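Long-range contact in intracellular exo-alpha-(1->5)-L-arabinofuranosidase (Bifidobacterium longum, PDB 2Y2W), which hydrolyses terminal alpha-(1->5)-L-arabinofuranosyl bonds of branched and debranched arabinans, contributing to breakdown of the plant cell wall: residues D[480-494]-D[550-564]. Sequence-based numbering, arbitrary orientation.
Sequences LLLAVNRDANTPHTL and CTATLPAISWISVEF
Leu481 and Val562 lie side by side, CD2 against CG1 at 3.6 Å, as one hydrogen-bonded pair of the antiparallel strands 480-485 and 558-564. Beyond them the single methyl of Ala483 lets CB rest against CG2 of Ile560. The other face is equally tight: Leu482 CD2 packs 3.6 Å from Trp559 CZ2, while Val484 CG2 meets the indole edge near CD1; Trp559 also touches Glu436 of helix 431-440. Leu494 CD2 reaches Leu554 CD1 (3.7 Å), bringing the second strand pair, 492-494 with 550-554, into the same core as Leu481. The connections 486-491 and 555-557 of this C-terminal beta domain each cross from one strand pair to the other. Beside them Asn485, CG anti to the backbone N (chi1 -173°), gives Pro555 O a 2.7 Å bond from ND2, above the carbonyl plane; Ser558 OG, 2.7 Å from that same Pro555 O, binds in plane. Losing the amide to an alanine here is likely to leave Pro555 O with one donor fewer and the 555-557 turn freer to shift. The solvent side is looser: Thr493 and Thr553, suited to an exposed strand, keep their OG1 atoms 3.9 Å apart. Backbone hydrogen bonds thus join the strands and apolar side chains seal their faces, while amide and hydroxyl satisfy the turn carbonyl.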
loop_
_atom_site.group_PDB
_atom_site.type_symbol
_atom_site.label_atom_id
_atom_site.label_comp_id
_atom_site.label_asym_id
_atom_site.label_seq_id
_atom_site.Cartn_x
_atom_site.Cartn_y
_atom_site.Cartn_z
ATOM N N LEU D 480 41.919 24.557 -16.337
ATOM C CA LEU D 480 40.735 25.230 -16.891
ATOM C C LEU D 480 40.124 26.263 -15.941
ATOM O O LEU D 480 39.969 26.010 -14.743
ATOM C CB LEU D 480 39.663 24.212 -17.315
ATOM C CG LEU D 480 38.300 24.744 -17.782
ATOM C CD1 LEU D 480 38.369 25.334 -19.187
ATOM C CD2 LEU D 480 37.239 23.657 -17.711
ATOM N N LEU D 481 39.783 27.425 -16.499
ATOM C CA LEU D 481 39.039 28.460 -15.784
ATOM C C LEU D 481 37.720 28.769 -16.490
ATOM O O LEU D 481 37.695 29.043 -17.693
ATOM C CB LEU D 481 39.873 29.743 -15.639
ATOM C CG LEU D 481 39.160 31.033 -15.197
ATOM C CD1 LEU D 481 38.749 30.985 -13.730
ATOM C CD2 LEU D 481 40.024 32.255 -15.457
ATOM N N LEU D 482 36.633 28.719 -15.726
ATOM C CA LEU D 482 35.310 29.099 -16.212
ATOM C C LEU D 482 34.816 30.294 -15.406
ATOM O O LEU D 482 34.845 30.266 -14.175
ATOM C CB LEU D 482 34.325 27.932 -16.079
ATOM C CG LEU D 482 34.643 26.603 -16.773
ATOM C CD1 LEU D 482 33.929 25.453 -16.079
ATOM C CD2 LEU D 482 34.281 26.646 -18.247
ATOM N N ALA D 483 34.373 31.341 -16.100
ATOM C CA ALA D 483 33.890 32.554 -15.437
ATOM C C ALA D 483 32.647 33.141 -16.103
ATOM O O ALA D 483 32.471 33.036 -17.317
ATOM C CB ALA D 483 34.999 33.600 -15.354
ATOM N N VAL D 484 31.796 33.763 -15.291
ATOM C CA VAL D 484 30.531 34.332 -15.756
ATOM C C VAL D 484 30.377 35.795 -15.327
ATOM O O VAL D 484 30.744 36.165 -14.210
ATOM C CB VAL D 484 29.323 33.470 -15.269
ATOM C CG1 VAL D 484 28.041 34.293 -15.156
ATOM C CG2 VAL D 484 29.101 32.292 -16.207
ATOM N N ASN D 485 29.851 36.618 -16.233
ATOM C CA ASN D 485 29.471 37.994 -15.920
ATOM C C ASN D 485 27.954 38.110 -15.788
ATOM O O ASN D 485 27.222 37.929 -16.765
ATOM C CB ASN D 485 29.999 38.966 -16.982
ATOM C CG ASN D 485 29.767 40.426 -16.615
ATOM O OD1 ASN D 485 29.679 40.782 -15.438
ATOM N ND2 ASN D 485 29.670 41.278 -17.627
ATOM N N ARG D 486 27.493 38.414 -14.576
ATOM C CA ARG D 486 26.061 38.415 -14.259
ATOM C C ARG D 486 25.367 39.773 -14.420
ATOM O O ARG D 486 24.136 39.840 -14.425
ATOM C CB ARG D 486 25.820 37.850 -12.853
ATOM C CG ARG D 486 26.079 36.355 -12.740
ATOM C CD ARG D 486 25.628 35.793 -11.402
ATOM N NE ARG D 486 26.615 35.998 -10.345
ATOM C CZ ARG D 486 26.525 35.485 -9.120
ATOM N NH1 ARG D 486 25.489 34.728 -8.779
ATOM N NH2 ARG D 486 27.478 35.730 -8.231
ATOM N N ASP D 487 26.151 40.843 -14.550
ATOM C CA ASP D 487 25.611 42.185 -14.783
ATOM C C ASP D 487 24.923 42.237 -16.146
ATOM O O ASP D 487 25.444 41.710 -17.131
ATOM C CB ASP D 487 26.723 43.238 -14.698
ATOM C CG ASP D 487 26.188 44.660 -14.530
ATOM O OD1 ASP D 487 25.318 45.088 -15.321
ATOM O OD2 ASP D 487 26.660 45.360 -13.609
ATOM N N ALA D 488 23.758 42.878 -16.192
ATOM C CA ALA D 488 22.914 42.874 -17.389
ATOM C C ALA D 488 23.173 44.026 -18.367
ATOM O O ALA D 488 22.799 43.940 -19.541
ATOM C CB ALA D 488 21.442 42.826 -16.997
ATOM N N ASN D 489 23.807 45.096 -17.887
ATOM C CA ASN D 489 24.047 46.290 -18.712
ATOM C C ASN D 489 25.389 47.004 -18.475
ATOM O O ASN D 489 25.627 48.084 -19.026
ATOM C CB ASN D 489 22.864 47.273 -18.615
ATOM C CG ASN D 489 22.280 47.360 -17.212
ATOM O OD1 ASN D 489 22.988 47.642 -16.243
ATOM N ND2 ASN D 489 20.979 47.124 -17.102
ATOM N N THR D 490 26.261 46.399 -17.671
ATOM C CA THR D 490 27.600 46.940 -17.430
ATOM C C THR D 490 28.680 45.878 -17.666
ATOM O O THR D 490 28.694 44.847 -16.991
ATOM C CB THR D 490 27.740 47.528 -16.006
ATOM O OG1 THR D 490 26.684 48.467 -15.765
ATOM C CG2 THR D 490 29.087 48.229 -15.830
ATOM N N PRO D 491 29.581 46.129 -18.637
ATOM C CA PRO D 491 30.716 45.248 -18.916
ATOM C C PRO D 491 31.841 45.433 -17.899
ATOM O O PRO D 491 32.099 46.556 -17.458
ATOM C CB PRO D 491 31.186 45.701 -20.308
ATOM C CG PRO D 491 30.112 46.617 -20.828
ATOM C CD PRO D 491 29.509 47.229 -19.612
ATOM N N HIS D 492 32.501 44.334 -17.540
ATOM C CA HIS D 492 33.595 44.363 -16.569
ATOM C C HIS D 492 34.882 43.784 -17.148
ATOM O O HIS D 492 34.853 42.997 -18.097
ATOM C CB HIS D 492 33.212 43.600 -15.298
ATOM C CG HIS D 492 31.974 44.116 -14.632
ATOM N ND1 HIS D 492 31.992 45.151 -13.721
ATOM C CD2 HIS D 492 30.679 43.735 -14.743
ATOM C CE1 HIS D 492 30.762 45.387 -13.302
ATOM N NE2 HIS D 492 29.946 44.542 -13.906
ATOM N N THR D 493 36.010 44.188 -16.569
ATOM C CA THR D 493 37.317 43.650 -16.934
ATOM C C THR D 493 37.995 43.114 -15.675
ATOM O O THR D 493 38.019 43.785 -14.638
ATOM C CB THR D 493 38.193 44.711 -17.642
ATOM O OG1 THR D 493 37.496 45.216 -18.788
ATOM C CG2 THR D 493 39.523 44.115 -18.098
ATOM N N LEU D 494 38.531 41.900 -15.771
ATOM C CA LEU D 494 39.076 41.196 -14.610
ATOM C C LEU D 494 40.535 40.773 -14.777
ATOM O O LEU D 494 41.018 40.586 -15.897
ATOM C CB LEU D 494 38.207 39.980 -14.247
ATOM C CG LEU D 494 37.725 39.020 -15.341
ATOM C CD1 LEU D 494 37.639 37.600 -14.812
ATOM C CD2 LEU D 494 36.381 39.460 -15.911
ATOM N N CYS D 550 47.269 37.918 -16.427
ATOM C CA CYS D 550 46.591 38.127 -17.710
ATOM C C CYS D 550 45.231 38.804 -17.517
ATOM O O CYS D 550 44.638 38.720 -16.438
ATOM C CB CYS D 550 46.442 36.804 -18.474
ATOM S SG CYS D 550 45.847 35.399 -17.489
ATOM N N THR D 551 44.751 39.481 -18.562
ATOM C CA THR D 551 43.485 40.224 -18.506
ATOM C C THR D 551 42.575 39.954 -19.707
ATOM O O THR D 551 43.050 39.629 -20.800
ATOM C CB THR D 551 43.707 41.756 -18.395
ATOM O OG1 THR D 551 44.512 42.213 -19.490
ATOM C CG2 THR D 551 44.376 42.128 -17.070
ATOM N N ALA D 552 41.269 40.100 -19.485
ATOM C CA ALA D 552 40.252 39.930 -20.524
ATOM C C ALA D 552 39.000 40.749 -20.211
ATOM O O ALA D 552 38.656 40.957 -19.044
ATOM C CB ALA D 552 39.895 38.455 -20.687
ATOM N N THR D 553 38.323 41.205 -21.263
ATOM C CA THR D 553 37.100 42.001 -21.125
ATOM C C THR D 553 35.833 41.149 -21.274
ATOM O O THR D 553 35.631 40.486 -22.295
ATOM C CB THR D 553 37.076 43.221 -22.105
ATOM O OG1 THR D 553 35.792 43.857 -22.063
ATOM C CG2 THR D 553 37.388 42.800 -23.546
ATOM N N LEU D 554 34.992 41.172 -20.241
ATOM C CA LEU D 554 33.731 40.434 -20.246
ATOM C C LEU D 554 32.524 41.371 -20.336
ATOM O O LEU D 554 32.196 42.058 -19.365
ATOM C CB LEU D 554 33.623 39.520 -19.018
ATOM C CG LEU D 554 34.130 38.077 -19.145
ATOM C CD1 LEU D 554 35.649 38.002 -19.257
ATOM C CD2 LEU D 554 33.644 37.237 -17.972
ATOM N N PRO D 555 31.860 41.398 -21.509
ATOM C CA PRO D 555 30.675 42.231 -21.720
ATOM C C PRO D 555 29.511 41.805 -20.826
ATOM O O PRO D 555 29.537 40.709 -20.260
ATOM C CB PRO D 555 30.323 41.985 -23.194
ATOM C CG PRO D 555 31.562 41.435 -23.808
ATOM C CD PRO D 555 32.214 40.642 -22.723
ATOM N N ALA D 556 28.510 42.672 -20.701
ATOM C CA ALA D 556 27.323 42.380 -19.904
ATOM C C ALA D 556 26.643 41.103 -20.395
ATOM O O ALA D 556 26.377 40.956 -21.591
ATOM C CB ALA D 556 26.359 43.553 -19.949
ATOM N N ILE D 557 26.369 40.191 -19.460
ATOM C CA ILE D 557 25.807 38.862 -19.758
ATOM C C ILE D 557 26.741 38.060 -20.673
ATOM O O ILE D 557 26.579 38.050 -21.898
ATOM C CB ILE D 557 24.361 38.925 -20.352
ATOM C CG1 ILE D 557 23.472 39.865 -19.531
ATOM C CG2 ILE D 557 23.745 37.525 -20.427
ATOM C CD1 ILE D 557 22.213 40.332 -20.249
ATOM N N SER D 558 27.724 37.401 -20.063
ATOM C CA SER D 558 28.710 36.612 -20.802
ATOM C C SER D 558 29.326 35.492 -19.965
ATOM O O SER D 558 29.561 35.651 -18.765
ATOM C CB SER D 558 29.815 37.511 -21.371
ATOM O OG SER D 558 30.498 38.205 -20.341
ATOM N N TRP D 559 29.576 34.361 -20.622
ATOM C CA TRP D 559 30.262 33.220 -20.023
ATOM C C TRP D 559 31.619 33.051 -20.695
ATOM O O TRP D 559 31.734 33.152 -21.920
ATOM C CB TRP D 559 29.417 31.951 -20.175
ATOM C CG TRP D 559 30.156 30.665 -19.912
ATOM C CD1 TRP D 559 30.388 30.085 -18.699
ATOM C CD2 TRP D 559 30.743 29.796 -20.890
ATOM N NE1 TRP D 559 31.088 28.913 -18.858
ATOM C CE2 TRP D 559 31.320 28.713 -20.193
ATOM C CE3 TRP D 559 30.843 29.832 -22.287
ATOM C CZ2 TRP D 559 31.988 27.672 -20.845
ATOM C CZ3 TRP D 559 31.506 28.793 -22.935
ATOM C CH2 TRP D 559 32.070 27.730 -22.212
ATOM N N ILE D 560 32.644 32.796 -19.888
ATOM C CA ILE D 560 34.003 32.662 -20.400
ATOM C C ILE D 560 34.607 31.300 -20.055
ATOM O O ILE D 560 34.359 30.751 -18.977
ATOM C CB ILE D 560 34.915 33.837 -19.914
ATOM C CG1 ILE D 560 35.663 34.468 -21.086
ATOM C CG2 ILE D 560 35.884 33.410 -18.813
ATOM C CD1 ILE D 560 34.807 35.378 -21.936
ATOM N N SER D 561 35.379 30.758 -20.995
ATOM C CA SER D 561 36.162 29.549 -20.755
ATOM C C SER D 561 37.581 29.741 -21.269
ATOM O O SER D 561 37.787 30.108 -22.428
ATOM C CB SER D 561 35.518 28.326 -21.411
ATOM O OG SER D 561 35.567 28.403 -22.824
ATOM N N VAL D 562 38.552 29.498 -20.392
ATOM C CA VAL D 562 39.966 29.627 -20.739
ATOM C C VAL D 562 40.778 28.446 -20.206
ATOM O O VAL D 562 40.846 28.211 -18.997
ATOM C CB VAL D 562 40.556 31.012 -20.302
ATOM C CG1 VAL D 562 39.977 31.471 -18.970
ATOM C CG2 VAL D 562 42.086 30.990 -20.267
ATOM N N GLU D 563 41.368 27.700 -21.137
ATOM C CA GLU D 563 42.210 26.547 -20.827
ATOM C C GLU D 563 43.662 26.996 -20.697
ATOM O O GLU D 563 44.126 27.826 -21.478
ATOM C CB GLU D 563 42.086 25.487 -21.929
ATOM C CG GLU D 563 40.663 24.969 -22.151
ATOM C CD GLU D 563 40.514 24.111 -23.399
ATOM O OE1 GLU D 563 41.416 23.296 -23.689
ATOM O OE2 GLU D 563 39.483 24.250 -24.092
ATOM N N PHE D 564 44.374 26.452 -19.712
ATOM C CA PHE D 564 45.765 26.841 -19.461
ATOM C C PHE D 564 46.685 25.670 -19.103
ATOM O O PHE D 564 46.230 24.635 -18.610
ATOM C CB PHE D 564 45.845 27.944 -18.391
ATOM C CG PHE D 564 45.205 27.578 -17.073
ATOM C CD1 PHE D 564 45.934 26.922 -16.086
ATOM C CD2 PHE D 564 43.879 27.912 -16.813
ATOM C CE1 PHE D 564 45.350 26.590 -14.867
ATOM C CE2 PHE D 564 43.288 27.584 -15.593
ATOM C CZ PHE D 564 44.024 26.922 -14.620
#